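Local coordinates for protein CDP-glucose 4,6-dehydratase (Salmonella enterica subsp. enterica serovar Typhi, PDB 1WVG) that catalyses the NAD-dependent conversion of CDP-D-glucose to CDP-4-dehydro-6-deoxy-D-glucose and water, an early step toward the CDP-3,6-dideoxy-D-mannose of the lipopolysaccharide O-antigen, at residues 207-215 with 272-283; 1-10 with 240-250. All coordinates share one frame; numbering follows the deposited sequence.

Interaction 1: residues 207-215 with 272-283; sequences LIPDILRSF and VEFIVDKMVTLW. With CXY (cytidine-5'-diphospho-beta-D-xylose), chain D.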
loop_
_atom_site.group_PDB
_atom_site.type_symbol
_atom_site.label_atom_id
_atom_site.label_comp_id
_atom_site.label_asym_id
_atom_site.label_seq_id
_atom_site.Cartn_x
_atom_site.Cartn_y
_atom_site.Cartn_z
ATOM N N LEU A 207 -21.280 -23.043 11.191
ATOM C CA LEU A 207 -20.635 -23.904 12.149
ATOM C C LEU A 207 -21.389 -24.315 13.396
ATOM O O LEU A 207 -21.584 -25.489 13.665
ATOM C CB LEU A 207 -19.259 -23.353 12.525
ATOM C CG LEU A 207 -18.493 -24.299 13.445
ATOM C CD1 LEU A 207 -18.097 -25.562 12.659
ATOM C CD2 LEU A 207 -17.280 -23.575 14.038
ATOM N N ILE A 208 -21.768 -23.328 14.177
ATOM C CA ILE A 208 -22.478 -23.564 15.421
ATOM C C ILE A 208 -23.844 -24.184 15.208
ATOM O O ILE A 208 -24.215 -25.111 15.924
ATOM C CB ILE A 208 -22.590 -22.273 16.182
ATOM C CG1 ILE A 208 -21.179 -21.879 16.620
ATOM C CG2 ILE A 208 -23.515 -22.504 17.357
ATOM C CD1 ILE A 208 -20.690 -22.720 17.812
ATOM N N PRO A 209 -24.599 -23.682 14.228
ATOM C CA PRO A 209 -25.883 -24.299 14.008
ATOM C C PRO A 209 -25.658 -25.757 13.662
ATOM O O PRO A 209 -26.339 -26.624 14.221
ATOM C CB PRO A 209 -26.623 -23.528 12.899
ATOM C CG PRO A 209 -25.993 -22.154 12.927
ATOM C CD PRO A 209 -24.614 -22.349 13.552
ATOM N N ASP A 210 -24.677 -25.984 12.774
ATOM C CA ASP A 210 -24.290 -27.322 12.321
ATOM C C ASP A 210 -23.994 -28.195 13.514
ATOM O O ASP A 210 -24.416 -29.340 13.609
ATOM C CB ASP A 210 -23.028 -27.338 11.403
ATOM C CG ASP A 210 -23.274 -27.169 9.914
ATOM O OD1 ASP A 210 -24.342 -26.853 9.425
ATOM O OD2 ASP A 210 -22.217 -27.397 9.172
ATOM N N ILE A 211 -23.241 -27.614 14.420
ATOM C CA ILE A 211 -22.835 -28.323 15.594
ATOM C C ILE A 211 -23.985 -28.658 16.485
ATOM O O ILE A 211 -24.105 -29.776 16.978
ATOM C CB ILE A 211 -21.852 -27.509 16.380
ATOM C CG1 ILE A 211 -20.469 -27.556 15.728
ATOM C CG2 ILE A 211 -21.824 -28.123 17.749
ATOM C CD1 ILE A 211 -19.524 -26.467 16.280
ATOM N N LEU A 212 -24.826 -27.662 16.698
ATOM C CA LEU A 212 -25.988 -27.813 17.571
ATOM C C LEU A 212 -26.986 -28.872 17.101
ATOM O O LEU A 212 -27.588 -29.592 17.878
ATOM C CB LEU A 212 -26.708 -26.457 17.738
ATOM C CG LEU A 212 -25.999 -25.495 18.698
ATOM C CD1 LEU A 212 -26.731 -24.143 18.846
ATOM C CD2 LEU A 212 -25.856 -26.175 20.049
ATOM N N ARG A 213 -27.161 -28.951 15.795
ATOM C CA ARG A 213 -28.083 -29.874 15.172
ATOM C C ARG A 213 -27.633 -31.323 15.354
ATOM O O ARG A 213 -28.454 -32.181 15.683
ATOM C CB ARG A 213 -28.279 -29.493 13.699
ATOM C CG ARG A 213 -29.232 -30.409 12.934
ATOM C CD ARG A 213 -28.556 -31.690 12.454
ATOM N NE ARG A 213 -29.490 -32.803 12.184
ATOM C CZ ARG A 213 -29.223 -34.100 12.408
ATOM N NH1 ARG A 213 -28.071 -34.540 12.932
ATOM N NH2 ARG A 213 -30.175 -34.993 12.112
ATOM N N SER A 214 -26.329 -31.575 15.133
ATOM C CA SER A 214 -25.731 -32.900 15.298
ATOM C C SER A 214 -25.789 -33.326 16.739
ATOM O O SER A 214 -26.225 -34.419 17.089
ATOM C CB SER A 214 -24.278 -32.862 14.908
ATOM O OG SER A 214 -24.188 -32.413 13.563
ATOM N N PHE A 215 -25.353 -32.438 17.595
ATOM C CA PHE A 215 -25.397 -32.796 18.982
ATOM C C PHE A 215 -26.773 -33.230 19.436
ATOM O O PHE A 215 -26.962 -34.253 20.106
ATOM C CB PHE A 215 -24.893 -31.651 19.859
ATOM C CG PHE A 215 -23.388 -31.557 19.740
ATOM C CD1 PHE A 215 -22.697 -32.276 18.760
ATOM C CD2 PHE A 215 -22.650 -30.736 20.594
ATOM C CE1 PHE A 215 -21.307 -32.195 18.612
ATOM C CE2 PHE A 215 -21.260 -30.645 20.463
ATOM C CZ PHE A 215 -20.583 -31.371 19.478
ATOM N N VAL A 272 -11.660 -23.146 14.062
ATOM C CA VAL A 272 -12.846 -23.964 14.034
ATOM C C VAL A 272 -12.712 -25.105 15.050
ATOM O O VAL A 272 -13.556 -25.342 15.925
ATOM C CB VAL A 272 -13.028 -24.469 12.613
ATOM C CG1 VAL A 272 -14.127 -25.513 12.566
ATOM C CG2 VAL A 272 -13.431 -23.286 11.721
ATOM N N GLU A 273 -11.589 -25.795 14.975
ATOM C CA GLU A 273 -11.334 -26.905 15.875
ATOM C C GLU A 273 -11.510 -26.535 17.337
ATOM O O GLU A 273 -12.119 -27.235 18.146
ATOM C CB GLU A 273 -9.940 -27.489 15.585
ATOM C CG GLU A 273 -9.452 -28.445 16.689
ATOM C CD GLU A 273 -8.358 -29.337 16.193
ATOM O OE1 GLU A 273 -7.567 -29.001 15.325
ATOM O OE2 GLU A 273 -8.358 -30.498 16.800
ATOM N N PHE A 274 -10.946 -25.406 17.697
ATOM C CA PHE A 274 -11.064 -24.996 19.065
ATOM C C PHE A 274 -12.511 -24.929 19.483
ATOM O O PHE A 274 -12.943 -25.317 20.567
ATOM C CB PHE A 274 -10.505 -23.568 19.178
ATOM C CG PHE A 274 -10.840 -22.978 20.521
ATOM C CD1 PHE A 274 -9.938 -23.106 21.580
ATOM C CD2 PHE A 274 -12.031 -22.289 20.754
ATOM C CE1 PHE A 274 -10.216 -22.596 22.850
ATOM C CE2 PHE A 274 -12.345 -21.788 22.018
ATOM C CZ PHE A 274 -11.430 -21.939 23.063
ATOM N N ILE A 275 -13.287 -24.325 18.630
ATOM C CA ILE A 275 -14.686 -24.159 18.962
ATOM C C ILE A 275 -15.398 -25.485 19.110
ATOM O O ILE A 275 -16.079 -25.733 20.110
ATOM C CB ILE A 275 -15.414 -23.257 17.975
ATOM C CG1 ILE A 275 -15.120 -21.805 18.367
ATOM C CG2 ILE A 275 -16.920 -23.505 18.056
ATOM C CD1 ILE A 275 -14.714 -20.972 17.165
ATOM N N VAL A 276 -15.246 -26.329 18.091
ATOM C CA VAL A 276 -15.912 -27.602 18.155
ATOM C C VAL A 276 -15.458 -28.383 19.385
ATOM O O VAL A 276 -16.274 -28.974 20.076
ATOM C CB VAL A 276 -15.765 -28.375 16.869
ATOM C CG1 VAL A 276 -14.313 -28.811 16.745
ATOM C CG2 VAL A 276 -16.659 -29.607 16.970
ATOM N N ASP A 277 -14.156 -28.363 19.693
ATOM C CA ASP A 277 -13.680 -29.087 20.860
ATOM C C ASP A 277 -14.349 -28.587 22.136
ATOM O O ASP A 277 -14.781 -29.310 23.062
ATOM C CB ASP A 277 -12.141 -29.027 20.939
ATOM C CG ASP A 277 -11.448 -30.087 20.126
ATOM O OD1 ASP A 277 -12.027 -31.001 19.571
ATOM O OD2 ASP A 277 -10.164 -29.907 20.028
ATOM N N LYS A 278 -14.453 -27.284 22.196
ATOM C CA LYS A 278 -15.052 -26.687 23.377
ATOM C C LYS A 278 -16.550 -27.034 23.531
ATOM O O LYS A 278 -17.092 -27.353 24.623
ATOM C CB LYS A 278 -14.779 -25.185 23.348
ATOM C CG LYS A 278 -15.076 -24.537 24.699
ATOM C CD LYS A 278 -14.408 -25.233 25.883
ATOM C CE LYS A 278 -13.502 -24.321 26.704
ATOM N NZ LYS A 278 -12.206 -24.928 27.045
ATOM N N MET A 279 -17.203 -26.915 22.376
ATOM C CA MET A 279 -18.610 -27.193 22.237
ATOM C C MET A 279 -18.885 -28.645 22.693
ATOM O O MET A 279 -19.789 -28.908 23.502
ATOM C CB MET A 279 -19.040 -26.899 20.777
ATOM C CG MET A 279 -19.195 -25.393 20.485
ATOM S SD MET A 279 -20.527 -24.640 21.500
ATOM C CE MET A 279 -21.930 -24.970 20.392
ATOM N N VAL A 280 -18.061 -29.599 22.201
ATOM C CA VAL A 280 -18.163 -31.017 22.572
ATOM C C VAL A 280 -18.210 -31.120 24.094
ATOM O O VAL A 280 -19.069 -31.732 24.745
ATOM C CB VAL A 280 -16.962 -31.808 22.017
ATOM C CG1 VAL A 280 -16.655 -33.041 22.871
ATOM C CG2 VAL A 280 -17.116 -32.145 20.516
ATOM N N THR A 281 -17.248 -30.433 24.667
ATOM C CA THR A 281 -17.116 -30.382 26.087
ATOM C C THR A 281 -18.326 -29.763 26.785
ATOM O O THR A 281 -18.811 -30.279 27.790
ATOM C CB THR A 281 -15.849 -29.567 26.347
ATOM O OG1 THR A 281 -14.727 -30.382 26.072
ATOM C CG2 THR A 281 -15.849 -29.036 27.773
ATOM N N LEU A 282 -18.783 -28.628 26.252
ATOM C CA LEU A 282 -19.895 -27.903 26.796
ATOM C C LEU A 282 -21.162 -28.714 26.752
ATOM O O LEU A 282 -21.975 -28.674 27.671
ATOM C CB LEU A 282 -20.067 -26.686 25.889
ATOM C CG LEU A 282 -19.125 -25.594 26.344
ATOM C CD1 LEU A 282 -19.434 -24.311 25.573
ATOM C CD2 LEU A 282 -19.385 -25.337 27.822
ATOM N N TRP A 283 -21.360 -29.427 25.636
ATOM C CA TRP A 283 -22.557 -30.244 25.448
ATOM C C TRP A 283 -22.514 -31.461 26.329
ATOM O O TRP A 283 -23.367 -31.672 27.179
ATOM C CB TRP A 283 -22.702 -30.716 24.003
ATOM C CG TRP A 283 -24.071 -31.279 23.719
ATOM C CD1 TRP A 283 -24.413 -32.595 23.757
ATOM C CD2 TRP A 283 -25.274 -30.551 23.349
ATOM N NE1 TRP A 283 -25.732 -32.746 23.432
ATOM C CE2 TRP A 283 -26.292 -31.507 23.177
ATOM C CE3 TRP A 283 -25.592 -29.193 23.152
ATOM C CZ2 TRP A 283 -27.590 -31.123 22.803
ATOM C CZ3 TRP A 283 -26.874 -28.820 22.785
ATOM C CH2 TRP A 283 -27.870 -29.780 22.614
HETATM O O1B CXY D . -17.552 -17.447 7.794
HETATM P PB CXY D . -18.877 -17.873 7.192
HETATM O O2B CXY D . -18.752 -18.572 5.863
HETATM O "O1'" CXY D . -19.855 -16.560 7.041
HETATM O O3A CXY D . -19.357 -18.743 8.375
HETATM P PA CXY D . -19.554 -20.369 8.533
HETATM O O1A CXY D . -20.123 -20.552 9.895
HETATM O O2A CXY D . -20.392 -20.911 7.442
HETATM O O5D CXY D . -18.057 -20.886 8.367
HETATM C C5D CXY D . -17.157 -20.703 9.469
HETATM C C4D CXY D . -15.949 -21.581 9.252
HETATM O O4D CXY D . -16.259 -22.894 9.783
HETATM C C3D CXY D . -15.452 -21.768 7.819
HETATM O O3D CXY D . -13.994 -21.906 7.662
HETATM C C2D CXY D . -16.201 -23.073 7.494
HETATM O O2D CXY D . -15.537 -23.725 6.408
HETATM C C1D CXY D . -15.997 -23.834 8.785
HETATM N N1 CXY D . -16.924 -24.955 8.963
HETATM C C6 CXY D . -18.290 -24.730 9.020
HETATM C C5 CXY D . -19.159 -25.693 9.199
HETATM C C4 CXY D . -18.745 -27.048 9.325
HETATM N N3 CXY D . -17.351 -27.217 9.275
HETATM C C2 CXY D . -16.400 -26.227 9.089
HETATM N N4 CXY D . -19.483 -28.017 9.461
HETATM O O2 CXY D . -15.187 -26.454 9.031
HETATM C "C1'" CXY D . -20.588 -16.264 8.218
HETATM C "C2'" CXY D . -21.957 -15.826 7.758
HETATM C "C3'" CXY D . -21.750 -14.589 6.905
HETATM C "C4'" CXY D . -21.069 -13.491 7.721
HETATM C "C5'" CXY D . -19.756 -14.012 8.289
HETATM O "O2'" CXY D . -22.600 -16.836 6.951
HETATM O "O3'" CXY D . -23.030 -14.074 6.495
HETATM O "O4'" CXY D . -20.854 -12.339 6.908
HETATM O "O5'" CXY D . -19.967 -15.219 9.028
HETATM O O HOH W 1 -28.350 -34.737 23.004
#
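M279 reaches from helix 272-283 into a hole between four residues of the other helix, I208, I211, L212 and F215, a knobs-into-holes fit. Bends at chi2 (-63°) and chi3 turn its methyl CE back among the branched tips, nearest I208 CD1 at 3.6 Å. Toward the helix starts, L207 CD2 lies 4.0 Å from I275 CG2, and L207 CD1 meets V272 CG1. At the far ends the packing becomes aromatic. F215 CB sits squarely over the five-membered ring of W283, a CH-pi contact 3.6 Å from the centroid, while the two rings lie oblique, their planes at 59°. The F215 ring turns its edge to the M279 carbonyl and brings CZ to V280 CG2, and I211 CG2 of its own helix covers one face. A water joins F215 O to W283 NE1, weakly on the indole side.

The first turns of both helices carry the nucleotide. L207 N donates to phosphate oxygen O1A of CDP-xylose (3.0 Å), D210 OD2 accepts from cytosine N4 (2.8 Å), and V272 CG2 touches ribose O4D.

Farther out, W232 backs L207, V272 and I275, and L326 of helix 322-337 touches M279. The helices run roughly parallel, their axes 11.0 Å apart at a 31° angle. A helix pair joined by an apolar interface, its N-terminal ends lining the CDP-xylose site, is consistent with the substrate-binding region of an extended short-chain dehydrogenase/reductase.

Interaction 2: residues 1-10 with 240-250; sequences SIDKNFWQGK and SGYIVVAQRLY. Unlike the reference sequence in segment 1-10: S1 (reference Met).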
loop_
_atom_site.group_PDB
_atom_site.type_symbol
_atom_site.label_atom_id
_atom_site.label_comp_id
_atom_site.label_asym_id
_atom_site.label_seq_id
_atom_site.Cartn_x
_atom_site.Cartn_y
_atom_site.Cartn_z
ATOM N N SER A 1 -21.892 3.392 25.235
ATOM C CA SER A 1 -22.992 2.619 25.798
ATOM C C SER A 1 -24.341 2.830 25.105
ATOM O O SER A 1 -24.615 3.862 24.470
ATOM C CB SER A 1 -23.142 2.846 27.289
ATOM O OG SER A 1 -23.816 4.077 27.488
ATOM N N ILE A 2 -25.205 1.823 25.249
ATOM C CA ILE A 2 -26.521 1.891 24.642
ATOM C C ILE A 2 -27.399 2.768 25.506
ATOM O O ILE A 2 -27.299 2.698 26.718
ATOM C CB ILE A 2 -27.065 0.491 24.449
ATOM C CG1 ILE A 2 -26.232 -0.158 23.365
ATOM C CG2 ILE A 2 -28.535 0.468 24.041
ATOM C CD1 ILE A 2 -26.123 -1.656 23.576
ATOM N N ASP A 3 -28.239 3.588 24.864
ATOM C CA ASP A 3 -29.130 4.537 25.520
ATOM C C ASP A 3 -30.602 4.247 25.264
ATOM O O ASP A 3 -31.158 4.715 24.260
ATOM C CB ASP A 3 -28.750 5.953 25.037
ATOM C CG ASP A 3 -29.379 7.045 25.825
ATOM O OD1 ASP A 3 -30.288 6.882 26.619
ATOM O OD2 ASP A 3 -28.835 8.192 25.551
ATOM N N LYS A 4 -31.186 3.463 26.206
ATOM C CA LYS A 4 -32.581 3.003 26.267
ATOM C C LYS A 4 -33.532 4.157 26.058
ATOM O O LYS A 4 -34.575 4.015 25.432
ATOM C CB LYS A 4 -32.915 2.358 27.618
ATOM C CG LYS A 4 -31.985 1.227 28.061
ATOM C CD LYS A 4 -32.636 0.134 28.916
ATOM C CE LYS A 4 -32.027 -1.270 28.729
ATOM N NZ LYS A 4 -32.944 -2.273 28.143
ATOM N N ASN A 5 -33.140 5.330 26.586
ATOM C CA ASN A 5 -33.955 6.536 26.484
ATOM C C ASN A 5 -33.904 7.155 25.113
ATOM O O ASN A 5 -34.860 7.794 24.655
ATOM C CB ASN A 5 -33.619 7.595 27.558
ATOM C CG ASN A 5 -33.729 7.073 28.983
ATOM O OD1 ASN A 5 -32.711 6.831 29.665
ATOM N ND2 ASN A 5 -34.973 6.921 29.445
ATOM N N PHE A 6 -32.772 6.965 24.453
ATOM C CA PHE A 6 -32.682 7.497 23.132
ATOM C C PHE A 6 -33.672 6.754 22.262
ATOM O O PHE A 6 -34.301 7.324 21.390
ATOM C CB PHE A 6 -31.257 7.259 22.599
ATOM C CG PHE A 6 -31.219 7.448 21.110
ATOM C CD1 PHE A 6 -30.987 8.701 20.545
ATOM C CD2 PHE A 6 -31.401 6.371 20.245
ATOM C CE1 PHE A 6 -30.962 8.890 19.161
ATOM C CE2 PHE A 6 -31.354 6.529 18.862
ATOM C CZ PHE A 6 -31.140 7.795 18.317
ATOM N N TRP A 7 -33.793 5.450 22.526
ATOM C CA TRP A 7 -34.637 4.541 21.763
ATOM C C TRP A 7 -36.151 4.684 21.839
ATOM O O TRP A 7 -36.909 4.507 20.870
ATOM C CB TRP A 7 -34.154 3.097 21.944
ATOM C CG TRP A 7 -32.785 3.013 21.347
ATOM C CD1 TRP A 7 -31.611 3.026 22.009
ATOM C CD2 TRP A 7 -32.474 3.024 19.945
ATOM N NE1 TRP A 7 -30.565 2.991 21.106
ATOM C CE2 TRP A 7 -31.073 3.001 19.826
ATOM C CE3 TRP A 7 -33.246 3.043 18.785
ATOM C CZ2 TRP A 7 -30.446 2.987 18.577
ATOM C CZ3 TRP A 7 -32.624 3.043 17.533
ATOM C CH2 TRP A 7 -31.231 3.006 17.440
ATOM N N GLN A 8 -36.587 5.017 23.027
ATOM C CA GLN A 8 -37.995 5.190 23.282
ATOM C C GLN A 8 -38.741 5.978 22.214
ATOM O O GLN A 8 -38.425 7.122 21.918
ATOM C CB GLN A 8 -38.085 5.944 24.623
ATOM C CG GLN A 8 -38.188 4.978 25.819
ATOM C CD GLN A 8 -39.509 4.223 25.775
ATOM O OE1 GLN A 8 -39.642 3.125 26.338
ATOM N NE2 GLN A 8 -40.492 4.820 25.104
ATOM N N GLY A 9 -39.785 5.406 21.632
ATOM C CA GLY A 9 -40.584 6.134 20.638
ATOM C C GLY A 9 -39.975 6.280 19.238
ATOM O O GLY A 9 -40.695 6.652 18.291
ATOM N N LYS A 10 -38.663 5.998 19.093
ATOM C CA LYS A 10 -38.042 6.105 17.786
ATOM C C LYS A 10 -38.732 5.195 16.731
ATOM O O LYS A 10 -39.027 4.029 17.038
ATOM C CB LYS A 10 -36.572 5.742 17.987
ATOM C CG LYS A 10 -35.783 6.766 18.813
ATOM C CD LYS A 10 -35.564 8.041 17.986
ATOM C CE LYS A 10 -34.903 9.243 18.667
ATOM N NZ LYS A 10 -34.945 9.243 20.125
ATOM N N SER A 240 -24.732 -4.310 19.424
ATOM C CA SER A 240 -24.450 -3.180 20.352
ATOM C C SER A 240 -23.701 -2.105 19.600
ATOM O O SER A 240 -23.987 -0.909 19.737
ATOM C CB SER A 240 -23.699 -3.586 21.639
ATOM O OG SER A 240 -22.366 -3.983 21.405
ATOM N N GLY A 241 -22.739 -2.566 18.788
ATOM C CA GLY A 241 -21.989 -1.637 17.983
ATOM C C GLY A 241 -22.926 -0.932 17.028
ATOM O O GLY A 241 -22.888 0.306 16.913
ATOM N N TYR A 242 -23.795 -1.704 16.340
ATOM C CA TYR A 242 -24.755 -1.075 15.404
ATOM C C TYR A 242 -25.653 -0.044 16.116
ATOM O O TYR A 242 -26.030 0.990 15.581
ATOM C CB TYR A 242 -25.778 -2.051 14.776
ATOM C CG TYR A 242 -25.157 -3.187 14.030
ATOM C CD1 TYR A 242 -23.774 -3.244 13.847
ATOM C CD2 TYR A 242 -25.951 -4.217 13.519
ATOM C CE1 TYR A 242 -23.201 -4.297 13.122
ATOM C CE2 TYR A 242 -25.380 -5.290 12.829
ATOM C CZ TYR A 242 -24.000 -5.327 12.616
ATOM O OH TYR A 242 -23.409 -6.387 11.936
ATOM N N ILE A 243 -26.028 -0.367 17.334
ATOM C CA ILE A 243 -26.944 0.480 18.050
ATOM C C ILE A 243 -26.276 1.761 18.445
ATOM O O ILE A 243 -26.852 2.849 18.314
ATOM C CB ILE A 243 -27.519 -0.265 19.253
ATOM C CG1 ILE A 243 -28.634 -1.168 18.791
ATOM C CG2 ILE A 243 -28.053 0.644 20.350
ATOM C CD1 ILE A 243 -28.836 -2.276 19.819
ATOM N N VAL A 244 -25.053 1.600 18.917
ATOM C CA VAL A 244 -24.265 2.749 19.355
ATOM C C VAL A 244 -24.017 3.736 18.233
ATOM O O VAL A 244 -24.164 4.961 18.396
ATOM C CB VAL A 244 -22.979 2.350 20.049
ATOM C CG1 VAL A 244 -22.047 3.560 20.063
ATOM C CG2 VAL A 244 -23.294 1.856 21.465
ATOM N N VAL A 245 -23.692 3.202 17.063
ATOM C CA VAL A 245 -23.443 4.111 15.971
ATOM C C VAL A 245 -24.693 4.795 15.567
ATOM O O VAL A 245 -24.652 5.961 15.210
ATOM C CB VAL A 245 -22.702 3.551 14.751
ATOM C CG1 VAL A 245 -21.428 2.851 15.181
ATOM C CG2 VAL A 245 -23.611 2.532 14.107
ATOM N N ALA A 246 -25.804 4.077 15.603
ATOM C CA ALA A 246 -27.021 4.778 15.211
ATOM C C ALA A 246 -27.264 5.986 16.125
ATOM O O ALA A 246 -27.710 7.059 15.700
ATOM C CB ALA A 246 -28.220 3.843 15.284
ATOM N N GLN A 247 -26.990 5.788 17.403
ATOM C CA GLN A 247 -27.156 6.852 18.365
ATOM C C GLN A 247 -26.349 8.095 17.950
ATOM O O GLN A 247 -26.852 9.216 17.811
ATOM C CB GLN A 247 -26.692 6.296 19.712
ATOM C CG GLN A 247 -27.835 5.504 20.379
ATOM C CD GLN A 247 -27.415 4.616 21.540
ATOM O OE1 GLN A 247 -28.141 3.668 21.887
ATOM N NE2 GLN A 247 -26.251 4.898 22.136
ATOM N N ARG A 248 -25.061 7.850 17.736
ATOM C CA ARG A 248 -24.099 8.859 17.328
ATOM C C ARG A 248 -24.445 9.504 16.015
ATOM O O ARG A 248 -24.344 10.711 15.868
ATOM C CB ARG A 248 -22.713 8.271 17.263
ATOM C CG ARG A 248 -22.417 7.747 18.652
ATOM C CD ARG A 248 -22.116 8.891 19.611
ATOM N NE ARG A 248 -20.751 8.748 20.089
ATOM C CZ ARG A 248 -19.918 9.733 20.398
ATOM N NH1 ARG A 248 -20.272 11.021 20.336
ATOM N NH2 ARG A 248 -18.678 9.397 20.788
ATOM N N LEU A 249 -24.881 8.704 15.058
ATOM C CA LEU A 249 -25.250 9.259 13.753
ATOM C C LEU A 249 -26.449 10.170 13.895
ATOM O O LEU A 249 -26.635 11.115 13.133
ATOM C CB LEU A 249 -25.626 8.187 12.688
ATOM C CG LEU A 249 -24.440 7.440 12.069
ATOM C CD1 LEU A 249 -24.937 6.142 11.403
ATOM C CD2 LEU A 249 -23.749 8.344 11.041
ATOM N N TYR A 250 -27.291 9.831 14.864
ATOM C CA TYR A 250 -28.501 10.605 15.079
ATOM C C TYR A 250 -28.210 12.070 15.333
ATOM O O TYR A 250 -28.815 12.980 14.750
ATOM C CB TYR A 250 -29.339 10.050 16.232
ATOM C CG TYR A 250 -30.782 10.380 15.992
ATOM C CD1 TYR A 250 -31.605 9.476 15.323
ATOM C CD2 TYR A 250 -31.335 11.588 16.428
ATOM C CE1 TYR A 250 -32.953 9.759 15.089
ATOM C CE2 TYR A 250 -32.683 11.887 16.207
ATOM C CZ TYR A 250 -33.493 10.969 15.527
ATOM O OH TYR A 250 -34.825 11.244 15.281
#
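Q247 meets the N-terminal segment through both ends of its amide, and these hydrogen bonds form the polar part of the contact. OE1 accepts twice: from W7 NE1 at 2.6 Å, in the carbonyl plane and on a lone pair, and from D3 N at 3.0 Å, which comes from above that plane along a nearly straight N-H path (173°). NE2 donates to S1 O at 3.0 Å, with the acceptor lying in the amide plane. The Q247 chain, extended beyond CG, carries the amide out to these partners. D3 in turn caps helix 4-7, its OD1 accepting weakly from N5 N and F6 N.

Aromatic contacts form a second group. F6, with CG anti to the backbone N (chi1 164°), turns its edge to the face of Y250, a T-shaped pair with planes at 81°. Q247 CG lies over one face of F6, toward its rim, and K10 CE lies over the face of Y250.

Aliphatic packing completes the interface. I2 CG1 rests on I243 CG2 at 3.6 Å, with I2 CD1 against S240 CB; the same I243 methyl approaches the W7 indole obliquely, and A246 CB meets the edge of that ring at CH2. Beyond the two segments, W28 of helix 20-31 backs I2 and I243, and I83 backs F6, W7 and Y250.

Two backbone groups and an indole N-H are therefore satisfied by one glutamine. Three bonds in differing directions probably fix the amide's rotation, helping to hold residues 1-7 against helix 236-251 beside the Rossmann sheet.

Interactions 1 and 2 lie on opposite sides of the chain's centre, their own centres 33 Å apart and their nearest atoms about 16 Å apart, so neither touches the other. Their segments alternate along the sequence. Both rest on hydrophobic packing, but interaction 1 has no direct hydrogen bond between its helices, whereas interaction 2 adds direct hydrogen bonds to its packing. They also differ in their relation to the ligands. Interaction 1 takes part directly in the CDP-xylose pocket, and the I208 side chain is about 11 Å from the bound ADP-ribose; interaction 2 is structural, its I243 side chain about 13 Å from ADP-ribose, on the cofactor-binding Rossmann part of the subunit.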